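Local coordinates for protein 2-dehydropantoate 2-reductase (Porphyromonas gingivalis, PDB 2QYT) that probably catalyses the NADPH-dependent reduction of ketopantoate to pantoate, the step that completes pantoate formation on the way to pantothenate, at residues Gly57-Val60 / Arg65-Leu68; Arg145-Ala148 / Ile152-Glu155; Arg242-Gln247 / Thr287-Arg292; Lys201-Ser206 / Glu235-Leu240. One frame throughout, in Å; residues are numbered along the deposited sequence. Where two conformers were deposited one is given.

In the fold
Along the chain the order is contact 1, contact 2, contact 4 and then contact 3, so the four fall into two pairs. Contacts 1 and 2 are hairpins with centres 10 Å apart, in one mixed sheet where strands 58-61 and 151-154 are neighbours; a probable hydrogen bond from Ile152 N to Arg59 O links them. Contacts 3 and 4, centres 8 Å apart, share helix 227-244 and touch where Val290 meets Leu240, Ser206 and Phe202. Contacts 1 and 3, centres about 40 Å apart, lie on opposite sides of the chain's centre, so one pair belongs to the probable nucleotide-binding, Rossmann-type part and the other to the helical C-terminal domain.

Contact 1: residues Gly57-Val60 / Arg65-Leu68; sequences GLRV and RDFL
Arg59 grips Asp66 side-on through two nitrogens, forming a salt bridge above the strands of a beta hairpin. NH2 of Arg59 gives the shorter bond, 2.6 Å to Asp66 OD2, which receives it on its syn lone pair and close to the guanidinium plane. NE of Arg59 reaches Asp66 OD1 at 2.9 Å, again from the syn side but tilted out of the carboxylate plane. The two planes are only 12° apart, so the groups meet edge to edge. Arg59 can reach this far because its chain is extended, with CG anti to the backbone N (chi1 -172°), which carries the guanidinium to a residue diagonal from it. Beneath the salt bridge, Val60 and Phe67 form an antiparallel hydrogen-bonded pair: Val60 N to Phe67 O and Phe67 N to Val60 O are both 2.9 Å. Arg59 and Leu68 are the neighbouring non-hydrogen-bonded pair, with their CA atoms 4.4 Å apart. On the Val60 side of the sheet, Val60 CB lies over one face of the Phe67 ring, 3.9 Å from its centroid, a CH-pi contact displaced toward the rim. Helix 18-33 covers both residues through Ala25. At the far end, Leu68 CD1 packs 3.4 Å from Gly57 C, where glycine offers no side chain to obstruct it. The hairpin therefore has two unlike faces: one bearing the exposed Arg59-Asp66 pair beside Leu68, where the paired bonds should hold the guanidinium in a fixed orientation, and an apolar one turned to helix 18-33, which begins within a probable Gly-rich Rossmann motif.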
loop_
_atom_site.group_PDB
_atom_site.type_symbol
_atom_site.label_atom_id
_atom_site.label_comp_id
_atom_site.label_asym_id
_atom_site.label_seq_id
_atom_site.Cartn_x
_atom_site.Cartn_y
_atom_site.Cartn_z
ATOM N N GLY A 57 0.077 -12.989 -20.223
ATOM C CA GLY A 57 0.508 -12.794 -18.847
ATOM C C GLY A 57 1.029 -11.402 -18.615
ATOM O O GLY A 57 1.123 -10.621 -19.554
ATOM N N LEU A 58 1.396 -11.122 -17.371
ATOM C CA LEU A 58 1.993 -9.848 -17.009
ATOM C C LEU A 58 3.502 -10.025 -16.922
ATOM O O LEU A 58 3.996 -10.928 -16.228
ATOM C CB LEU A 58 1.463 -9.358 -15.635
ATOM C CG LEU A 58 2.059 -8.074 -15.036
ATOM C CD1 LEU A 58 1.840 -6.854 -15.925
ATOM C CD2 LEU A 58 1.446 -7.840 -13.648
ATOM N N ARG A 59 4.218 -9.148 -17.615
ATOM C CA ARG A 59 5.680 -9.120 -17.591
ATOM C C ARG A 59 6.271 -8.239 -16.471
ATOM O O ARG A 59 5.812 -7.112 -16.249
ATOM C CB ARG A 59 6.240 -8.692 -18.954
ATOM C CG ARG A 59 7.762 -8.835 -19.017
ATOM C CD ARG A 59 8.264 -8.487 -20.398
ATOM N NE ARG A 59 9.736 -8.534 -20.525
ATOM C CZ ARG A 59 10.404 -8.135 -21.603
ATOM N NH1 ARG A 59 9.733 -7.660 -22.665
ATOM N NH2 ARG A 59 11.741 -8.219 -21.620
ATOM N N VAL A 60 7.303 -8.760 -15.787
ATOM C CA VAL A 60 7.975 -8.032 -14.719
ATOM C C VAL A 60 9.495 -8.064 -14.967
ATOM O O VAL A 60 10.080 -9.141 -15.184
ATOM C CB VAL A 60 7.647 -8.613 -13.318
ATOM C CG1 VAL A 60 8.339 -7.784 -12.240
ATOM C CG2 VAL A 60 6.163 -8.613 -13.071
ATOM N N ARG A 65 15.878 -9.858 -12.727
ATOM C CA ARG A 65 14.838 -10.768 -13.198
ATOM C C ARG A 65 14.092 -10.258 -14.432
ATOM O O ARG A 65 13.971 -9.069 -14.648
ATOM C CB ARG A 65 13.796 -11.079 -12.060
ATOM C CG ARG A 65 14.391 -11.896 -10.885
ATOM C CD ARG A 65 13.378 -12.064 -9.781
ATOM N NE ARG A 65 13.217 -10.824 -9.044
ATOM C CZ ARG A 65 12.140 -10.488 -8.336
ATOM N NH1 ARG A 65 12.111 -9.312 -7.698
ATOM N NH2 ARG A 65 11.124 -11.325 -8.238
ATOM N N ASP A 66 13.565 -11.170 -15.232
ATOM C CA ASP A 66 12.713 -10.781 -16.352
ATOM C C ASP A 66 11.798 -11.954 -16.554
ATOM O O ASP A 66 12.221 -12.977 -17.090
ATOM C CB ASP A 66 13.543 -10.472 -17.644
ATOM C CG ASP A 66 12.655 -10.025 -18.846
ATOM O OD1 ASP A 66 11.400 -10.223 -18.840
ATOM O OD2 ASP A 66 13.207 -9.473 -19.816
ATOM N N PHE A 67 10.546 -11.815 -16.138
ATOM C CA PHE A 67 9.616 -12.938 -16.160
ATOM C C PHE A 67 8.188 -12.622 -16.628
ATOM O O PHE A 67 7.729 -11.491 -16.533
ATOM C CB PHE A 67 9.619 -13.753 -14.824
ATOM C CG PHE A 67 9.137 -12.982 -13.615
ATOM C CD1 PHE A 67 10.036 -12.262 -12.819
ATOM C CD2 PHE A 67 7.798 -12.982 -13.267
ATOM C CE1 PHE A 67 9.575 -11.521 -11.710
ATOM C CE2 PHE A 67 7.324 -12.300 -12.164
ATOM C CZ PHE A 67 8.192 -11.555 -11.371
ATOM N N LEU A 68 7.476 -13.660 -17.103
ATOM C CA LEU A 68 6.086 -13.517 -17.468
ATOM C C LEU A 68 5.186 -14.387 -16.558
ATOM O O LEU A 68 5.284 -15.602 -16.584
ATOM C CB LEU A 68 5.902 -13.870 -18.969
ATOM C CG LEU A 68 4.513 -13.803 -19.624
ATOM C CD1 LEU A 68 4.092 -12.330 -19.817
ATOM C CD2 LEU A 68 4.564 -14.531 -20.993
#

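Contact 2: residues Arg145-Ala148 / Ile152-Glu155; sequences RKSA and ITLE. With SO4 (sulfate ion), chain B; SO4 (sulfate ion), chain C.
Ser147 and Thr153 join the two strands through their hydroxyls, OG and OG1 being 2.6 Å apart in a hydrogen bond that either could donate. Ser147 OG sits between its backbone N and carbonyl carbon (chi1 61°), and Thr153 OG1 beside its own backbone N, which brings the oxygens together. The tight part of the contact continues through the backbone, where Arg145 and Thr153 exchange bonds of 2.9 Å each, Arg145 N to Thr153 O and Thr153 N to Arg145 O. On the face that bears Lys146, Ile152 swings its CD1 back to within 3.8 Å of Lys146 CA, while its side chain also packs on Leu58 and Val60 of the adjoining strand. This is a beta hairpin of strongly twisted strands, their directions 125° apart, and a classic beta bulge at Ser147 and Ala148, both facing Leu151, interrupts the regular pairing just before the turn. The outer ends of the two long, exposed side chains are far looser. On the Thr153 face the Arg145 guanidinium has Thr153 CB over one side, a doubtful placement since two conformers were deposited. On the Ile152 face the Lys146 chain, bent at chi3 and chi4, runs on beyond CB to a weak 3.1 Å bond from NZ to O2 of the chain C sulfate, while Lys146 N donates a 2.7 Å bond to O3 of the chain B sulfate. Both ions, probably from the crystallisation liquor, also take backbone amides among Leu16, Gly18 and Arg45, consistent with dinucleotide phosphate sites on a probable Gly-rich Rossmann loop.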
loop_
_atom_site.group_PDB
_atom_site.type_symbol
_atom_site.label_atom_id
_atom_site.label_comp_id
_atom_site.label_asym_id
_atom_site.label_seq_id
_atom_site.Cartn_x
_atom_site.Cartn_y
_atom_site.Cartn_z
ATOM N N ARG A 145 6.706 0.204 -10.786
ATOM C CA ARG A 145 6.019 1.128 -11.696
ATOM C C ARG A 145 5.353 0.308 -12.799
ATOM O O ARG A 145 6.037 -0.550 -13.348
ATOM C CB ARG A 145 7.138 1.919 -12.382
ATOM C CG ARG A 145 6.978 3.389 -12.501
ATOM C CD ARG A 145 8.336 4.014 -12.957
ATOM N NE ARG A 145 8.807 3.559 -14.277
ATOM C CZ ARG A 145 10.027 3.094 -14.549
ATOM N NH1 ARG A 145 10.967 3.001 -13.599
ATOM N NH2 ARG A 145 10.306 2.729 -15.791
ATOM N N LYS A 146 4.118 0.592 -13.195
ATOM C CA LYS A 146 3.660 0.028 -14.461
ATOM C C LYS A 146 4.309 0.896 -15.511
ATOM O O LYS A 146 4.003 2.088 -15.555
ATOM C CB LYS A 146 2.148 0.087 -14.623
ATOM C CG LYS A 146 1.724 -0.330 -16.020
ATOM C CD LYS A 146 0.228 -0.384 -16.125
ATOM C CE LYS A 146 -0.328 0.911 -16.613
ATOM N NZ LYS A 146 -1.581 1.121 -15.850
ATOM N N SER A 147 5.242 0.354 -16.313
ATOM C CA SER A 147 5.975 1.246 -17.223
ATOM C C SER A 147 5.529 1.156 -18.702
ATOM O O SER A 147 5.982 1.937 -19.526
ATOM C CB SER A 147 7.499 1.033 -17.111
ATOM O OG SER A 147 7.816 -0.312 -17.462
ATOM N N ALA A 148 4.657 0.191 -19.018
ATOM C CA ALA A 148 4.121 0.031 -20.373
ATOM C C ALA A 148 2.885 -0.888 -20.267
ATOM O O ALA A 148 2.710 -1.582 -19.266
ATOM C CB ALA A 148 5.165 -0.543 -21.345
ATOM N N ILE A 152 5.518 -4.359 -15.770
ATOM C CA ILE A 152 5.947 -3.766 -14.515
ATOM C C ILE A 152 7.478 -3.729 -14.494
ATOM O O ILE A 152 8.162 -4.724 -14.843
ATOM C CB ILE A 152 5.462 -4.592 -13.265
ATOM C CG1 ILE A 152 3.943 -4.897 -13.354
ATOM C CG2 ILE A 152 5.736 -3.868 -11.986
ATOM C CD1 ILE A 152 3.062 -3.628 -13.645
ATOM N N THR A 153 8.008 -2.591 -14.063
ATOM C CA THR A 153 9.430 -2.451 -13.854
ATOM C C THR A 153 9.690 -2.139 -12.374
ATOM O O THR A 153 9.039 -1.250 -11.800
ATOM C CB THR A 153 9.976 -1.274 -14.687
ATOM O OG1 THR A 153 9.677 -1.553 -16.068
ATOM C CG2 THR A 153 11.495 -1.075 -14.481
ATOM N N LEU A 154 10.598 -2.898 -11.774
ATOM C CA LEU A 154 11.164 -2.566 -10.480
ATOM C C LEU A 154 12.514 -1.974 -10.645
ATOM O O LEU A 154 13.391 -2.506 -11.353
ATOM C CB LEU A 154 11.303 -3.780 -9.569
ATOM C CG LEU A 154 10.087 -4.305 -8.818
ATOM C CD1 LEU A 154 9.035 -4.748 -9.796
ATOM C CD2 LEU A 154 10.538 -5.475 -7.894
ATOM N N GLU A 155 12.743 -0.881 -9.946
ATOM C CA GLU A 155 14.026 -0.296 -10.110
ATOM C C GLU A 155 14.996 -0.914 -9.113
ATOM O O GLU A 155 16.187 -0.706 -9.198
ATOM C CB GLU A 155 13.935 1.227 -10.044
ATOM C CG GLU A 155 13.502 1.759 -8.759
ATOM C CD GLU A 155 13.543 3.281 -8.760
ATOM O OE1 GLU A 155 12.750 3.896 -9.532
ATOM O OE2 GLU A 155 14.359 3.828 -7.987
HETATM S S SO4 B . 2.182 2.778 -10.808
HETATM O O1 SO4 B . 2.870 2.026 -9.780
HETATM O O2 SO4 B . 2.844 4.088 -10.834
HETATM O O3 SO4 B . 2.243 2.136 -12.109
HETATM O O4 SO4 B . 0.785 2.924 -10.446
HETATM S S SO4 C . -4.894 -1.262 -14.244
HETATM O O1 SO4 C . -4.254 -2.425 -13.663
HETATM O O2 SO4 C . -3.884 -0.200 -14.235
HETATM O O3 SO4 C . -5.312 -1.504 -15.622
HETATM O O4 SO4 C . -6.033 -0.905 -13.373
#

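Contact 3: residues Arg242-Gln247 / Thr287-Arg292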
loop_
_atom_site.group_PDB
_atom_site.type_symbol
_atom_site.label_atom_id
_atom_site.label_comp_id
_atom_site.label_asym_id
_atom_site.label_seq_id
_atom_site.Cartn_x
_atom_site.Cartn_y
_atom_site.Cartn_z
ATOM N N ARG A 242 0.908 11.230 17.931
ATOM C CA ARG A 242 0.984 11.125 19.391
ATOM C C ARG A 242 -0.313 11.577 20.064
ATOM O O ARG A 242 -0.622 11.145 21.174
ATOM C CB ARG A 242 2.185 11.904 19.934
ATOM C CG ARG A 242 2.826 11.251 21.144
ATOM C CD ARG A 242 4.074 11.975 21.598
ATOM N NE ARG A 242 5.192 11.830 20.664
ATOM C CZ ARG A 242 5.838 12.848 20.098
ATOM N NH1 ARG A 242 5.483 14.104 20.364
ATOM N NH2 ARG A 242 6.848 12.610 19.268
ATOM N N ALA A 243 -1.072 12.424 19.371
ATOM C CA ALA A 243 -2.366 12.889 19.858
ATOM C C ALA A 243 -3.523 11.921 19.584
ATOM O O ALA A 243 -4.303 11.625 20.494
ATOM C CB ALA A 243 -2.680 14.270 19.299
ATOM N N LYS A 244 -3.637 11.427 18.349
ATOM C CA LYS A 244 -4.822 10.637 17.959
ATOM C C LYS A 244 -4.770 9.148 18.264
ATOM O O LYS A 244 -5.777 8.585 18.702
ATOM C CB LYS A 244 -5.243 10.889 16.500
ATOM C CG LYS A 244 -4.258 10.457 15.417
ATOM C CD LYS A 244 -4.904 10.506 14.038
ATOM C CE LYS A 244 -6.114 9.569 13.943
ATOM N NZ LYS A 244 -6.753 9.613 12.599
ATOM N N TYR A 245 -3.619 8.511 18.038
ATOM C CA TYR A 245 -3.441 7.106 18.422
ATOM C C TYR A 245 -2.788 7.004 19.807
ATOM O O TYR A 245 -2.052 6.049 20.094
ATOM C CB TYR A 245 -2.610 6.313 17.392
ATOM C CG TYR A 245 -3.135 6.366 15.969
ATOM C CD1 TYR A 245 -4.037 5.383 15.480
ATOM C CD2 TYR A 245 -2.698 7.369 15.092
ATOM C CE1 TYR A 245 -4.507 5.426 14.148
ATOM C CE2 TYR A 245 -3.157 7.422 13.772
ATOM C CZ TYR A 245 -4.055 6.455 13.298
ATOM O OH TYR A 245 -4.484 6.542 11.983
ATOM N N GLY A 246 -3.042 8.014 20.639
ATOM C CA GLY A 246 -2.794 7.967 22.088
ATOM C C GLY A 246 -1.380 7.727 22.599
ATOM O O GLY A 246 -1.006 8.247 23.658
ATOM N N GLN A 247 -0.603 6.941 21.851
ATOM C CA GLN A 247 0.700 6.441 22.303
ATOM C C GLN A 247 1.830 7.002 21.448
ATOM O O GLN A 247 2.384 8.050 21.775
ATOM C CB GLN A 247 0.717 4.906 22.285
ATOM C CG GLN A 247 -0.459 4.278 23.021
ATOM C CD GLN A 247 -0.741 2.867 22.553
ATOM O OE1 GLN A 247 -1.719 2.618 21.839
ATOM N NE2 GLN A 247 0.118 1.930 22.948
ATOM N N THR A 287 -0.305 15.642 2.747
ATOM C CA THR A 287 -0.228 16.989 3.326
ATOM C C THR A 287 -1.587 17.418 3.908
ATOM O O THR A 287 -1.687 17.712 5.105
ATOM C CB THR A 287 0.228 18.025 2.260
ATOM O OG1 THR A 287 1.111 17.393 1.316
ATOM C CG2 THR A 287 0.926 19.198 2.908
ATOM N N GLY A 288 -2.624 17.438 3.062
ATOM C CA GLY A 288 -3.950 17.890 3.468
ATOM C C GLY A 288 -4.498 17.167 4.680
ATOM O O GLY A 288 -5.074 17.789 5.575
ATOM N N TYR A 289 -4.292 15.850 4.709
ATOM C CA TYR A 289 -4.773 14.995 5.791
ATOM C C TYR A 289 -4.284 15.499 7.139
ATOM O O TYR A 289 -5.100 15.720 8.056
ATOM C CB TYR A 289 -4.318 13.540 5.591
ATOM C CG TYR A 289 -4.609 12.679 6.796
ATOM C CD1 TYR A 289 -5.905 12.204 7.045
ATOM C CD2 TYR A 289 -3.607 12.387 7.720
ATOM C CE1 TYR A 289 -6.186 11.434 8.177
ATOM C CE2 TYR A 289 -3.875 11.623 8.856
ATOM C CZ TYR A 289 -5.163 11.143 9.077
ATOM O OH TYR A 289 -5.411 10.381 10.200
ATOM N N VAL A 290 -2.949 15.666 7.217
ATOM C CA VAL A 290 -2.202 16.145 8.383
ATOM C C VAL A 290 -2.757 17.468 8.937
ATOM O O VAL A 290 -3.136 17.540 10.116
ATOM C CB VAL A 290 -0.664 16.284 8.060
ATOM C CG1 VAL A 290 0.146 16.417 9.339
ATOM C CG2 VAL A 290 -0.166 15.090 7.272
ATOM N N VAL A 291 -2.857 18.494 8.086
ATOM C CA VAL A 291 -3.457 19.777 8.475
ATOM C C VAL A 291 -4.851 19.614 9.126
ATOM O O VAL A 291 -5.158 20.202 10.179
ATOM C CB VAL A 291 -3.546 20.746 7.246
ATOM C CG1 VAL A 291 -4.409 21.982 7.558
ATOM C CG2 VAL A 291 -2.141 21.160 6.772
ATOM N N ARG A 292 -5.699 18.812 8.494
ATOM C CA ARG A 292 -7.053 18.684 8.961
ATOM C C ARG A 292 -7.204 17.827 10.204
ATOM O O ARG A 292 -8.020 18.135 11.078
ATOM C CB ARG A 292 -7.954 18.226 7.834
ATOM C CG ARG A 292 -8.372 19.385 6.946
ATOM C CD ARG A 292 -9.387 18.951 5.909
ATOM N NE ARG A 292 -8.867 19.227 4.572
ATOM C CZ ARG A 292 -8.080 18.395 3.879
ATOM N NH1 ARG A 292 -7.721 17.198 4.362
ATOM N NH2 ARG A 292 -7.661 18.764 2.687
#
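Lys244, in the last turn of helix 227-244, and Tyr289, in the first turn of helix 288-296, face each other from backbones that stay well apart: the nearest CA atoms, those of Lys244 and Val290, are 11.4 Å from each other. The first helix ends at Lys244; Tyr245 leaves helical geometry and Gly246 takes up a positive phi (60°). Thr287 stands at the N-cap position of the second helix without its side chain making a capping bond. Across this gap the side chains come from opposite directions. A chi1 of 65° sets Lys244 CG close to both main-chain neighbours of CA, and with a further bend at chi3 its ammonium arrives near the plane of the Tyr289 ring, at its edge, with NZ 2.9 Å from Tyr289 OH. Lys244 NZ also has a long, weak ion pair with Glu293, and its side chain touches Leu297. Tyr245 runs beside this pair, its OH 4.3 Å from Tyr289 OH, while its ring lies nearly parallel to that of Phe241. Tyr289 also touches Ala120 and Asp121, in the N-terminal half of the chain. The contact thus joins two helix ends of the all-helical C-terminal domain of the ketopantoate reductases, at a place where that domain meets a loop of the Rossmann-type one.

Contact 4: residues Lys201-Ser206 / Glu235-Leu240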
loop_
_atom_site.group_PDB
_atom_site.type_symbol
_atom_site.label_atom_id
_atom_site.label_comp_id
_atom_site.label_asym_id
_atom_site.label_seq_id
_atom_site.Cartn_x
_atom_site.Cartn_y
_atom_site.Cartn_z
ATOM N N LYS A 201 5.288 4.373 7.914
ATOM C CA LYS A 201 5.329 4.582 6.467
ATOM C C LYS A 201 4.757 5.952 6.071
ATOM O O LYS A 201 5.384 6.686 5.302
ATOM C CB LYS A 201 4.562 3.460 5.747
ATOM C CG LYS A 201 4.376 3.649 4.243
ATOM C CD LYS A 201 5.362 2.837 3.449
ATOM C CE LYS A 201 5.633 3.436 2.074
ATOM N NZ LYS A 201 4.608 2.960 1.138
ATOM N N PHE A 202 3.577 6.285 6.590
ATOM C CA PHE A 202 2.884 7.518 6.213
ATOM C C PHE A 202 3.630 8.805 6.631
ATOM O O PHE A 202 3.677 9.776 5.887
ATOM C CB PHE A 202 1.436 7.552 6.744
ATOM C CG PHE A 202 0.737 8.850 6.449
ATOM C CD1 PHE A 202 0.133 9.062 5.193
ATOM C CD2 PHE A 202 0.730 9.880 7.387
ATOM C CE1 PHE A 202 -0.497 10.257 4.885
ATOM C CE2 PHE A 202 0.129 11.097 7.093
ATOM C CZ PHE A 202 -0.493 11.288 5.844
HETATM N N MSE A 203 4.177 8.811 7.839
HETATM C CA MSE A 203 4.936 9.954 8.347
HETATM C C MSE A 203 6.146 10.271 7.457
HETATM O O MSE A 203 6.329 11.426 7.065
HETATM C CB MSE A 203 5.361 9.714 9.788
HETATM C CG MSE A 203 4.243 9.813 10.810
HETATM SE SE MSE A 203 4.841 9.232 12.601
HETATM C CE MSE A 203 6.186 7.937 12.069
HETATM N N MSE A 204 6.919 9.241 7.106
HETATM C CA MSE A 204 8.071 9.352 6.213
HETATM C C MSE A 204 7.720 9.955 4.851
HETATM O O MSE A 204 8.376 10.864 4.355
HETATM C CB MSE A 204 8.655 7.965 5.977
HETATM C CG MSE A 204 9.343 7.361 7.175
HETATM SE SE MSE A 204 10.979 8.305 7.615
HETATM C CE MSE A 204 11.917 8.085 5.903
ATOM N N ILE A 205 6.681 9.411 4.230
ATOM C CA ILE A 205 6.292 9.854 2.898
ATOM C C ILE A 205 5.523 11.175 2.952
ATOM O O ILE A 205 5.617 11.984 2.042
ATOM C CB ILE A 205 5.528 8.770 2.126
ATOM C CG1 ILE A 205 5.056 9.314 0.776
ATOM C CG2 ILE A 205 4.354 8.289 2.923
ATOM C CD1 ILE A 205 4.325 8.326 -0.095
ATOM N N SER A 206 4.783 11.402 4.030
ATOM C CA SER A 206 4.182 12.711 4.262
ATOM C C SER A 206 5.308 13.762 4.320
ATOM O O SER A 206 5.398 14.632 3.455
ATOM C CB SER A 206 3.334 12.681 5.542
ATOM O OG SER A 206 2.727 13.927 5.819
ATOM N N GLU A 235 8.546 16.559 13.780
ATOM C CA GLU A 235 7.981 16.784 15.116
ATOM C C GLU A 235 6.475 17.003 15.053
ATOM O O GLU A 235 5.742 16.555 15.943
ATOM C CB GLU A 235 8.639 17.984 15.804
ATOM C CG GLU A 235 10.057 17.744 16.332
ATOM C CD GLU A 235 10.618 18.952 17.089
ATOM O OE1 GLU A 235 11.642 18.775 17.801
ATOM O OE2 GLU A 235 10.054 20.080 16.977
ATOM N N GLU A 236 6.030 17.683 13.996
ATOM C CA GLU A 236 4.626 18.000 13.798
ATOM C C GLU A 236 3.762 16.749 13.525
ATOM O O GLU A 236 2.783 16.503 14.248
ATOM C CB GLU A 236 4.467 19.042 12.687
ATOM C CG GLU A 236 4.564 20.467 13.190
ATOM C CD GLU A 236 4.486 21.504 12.088
ATOM O OE1 GLU A 236 4.077 21.149 10.957
ATOM O OE2 GLU A 236 4.840 22.682 12.361
ATOM N N VAL A 237 4.137 15.984 12.495
ATOM C CA VAL A 237 3.487 14.722 12.158
ATOM C C VAL A 237 3.530 13.766 13.354
ATOM O O VAL A 237 2.555 13.055 13.617
ATOM C CB VAL A 237 4.069 14.071 10.819
ATOM C CG1 VAL A 237 5.383 13.312 11.041
ATOM C CG2 VAL A 237 3.005 13.162 10.126
ATOM N N ALA A 238 4.643 13.773 14.088
ATOM C CA ALA A 238 4.809 12.911 15.261
ATOM C C ALA A 238 3.892 13.338 16.394
ATOM O O ALA A 238 3.255 12.479 17.020
ATOM C CB ALA A 238 6.246 12.868 15.726
ATOM N N GLU A 239 3.809 14.653 16.626
ATOM C CA GLU A 239 2.866 15.243 17.583
ATOM C C GLU A 239 1.415 14.914 17.217
ATOM O O GLU A 239 0.623 14.580 18.101
ATOM C CB GLU A 239 3.053 16.766 17.665
ATOM C CG GLU A 239 2.359 17.446 18.850
ATOM C CD GLU A 239 2.565 18.960 18.881
ATOM O OE1 GLU A 239 3.209 19.523 17.955
ATOM O OE2 GLU A 239 2.072 19.591 19.845
ATOM N N LEU A 240 1.083 15.021 15.924
ATOM C CA LEU A 240 -0.262 14.694 15.423
ATOM C C LEU A 240 -0.653 13.278 15.829
ATOM O O LEU A 240 -1.700 13.060 16.448
ATOM C CB LEU A 240 -0.355 14.831 13.891
ATOM C CG LEU A 240 -1.690 14.429 13.213
ATOM C CD1 LEU A 240 -1.889 15.180 11.930
ATOM C CD2 LEU A 240 -1.838 12.943 12.933
#
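Flanking the contact of Met203 with Val237, the Phe202 ring has Ser206 CB over one face, 3.9 Å above its plane and offset toward the rim. That ring does not enter the contact between the helices itself: it touches Val290 of helix 288-296 and Ala120. Between helices 194-215 and 227-244, Met203 and Val237 do the work, and their CA atoms come within 6.3 Å. Met203, present as selenomethionine, uses its CB and CG rather than its selenium. CG fits against both methyls of Val237, 3.6 Å from CG2 and 3.7 Å from CG1, and CB of Met203 lies 3.8 Å from Val237 CG1. With its chi1 at 81°, the valine holds CG1 over its own main chain while CG2 falls anti to N, and the isopropyl group presents both branches to the methionine stem. Met203 also touches Leu256 of helix 252-262, while Val237 touches Tyr304 of helix 302-309. A turn further on, Ser206 OG lies 4.4 Å from Val237 CG2; its polar needs are met by hydrogen bonds to Leu286 O and Tyr304 OH. One residue from Val237, the buried Glu236 turns elsewhere, its two oxygens taking the backbone amides of Met303 and Tyr304 at the start of helix 302-309. No hydrogen bond crosses between the two segments, so their close approach in the C-terminal helical domain rests mainly on buried aliphatic contacts, and the polar groups nearby bond elsewhere, to Leu286 and to helix 302-309.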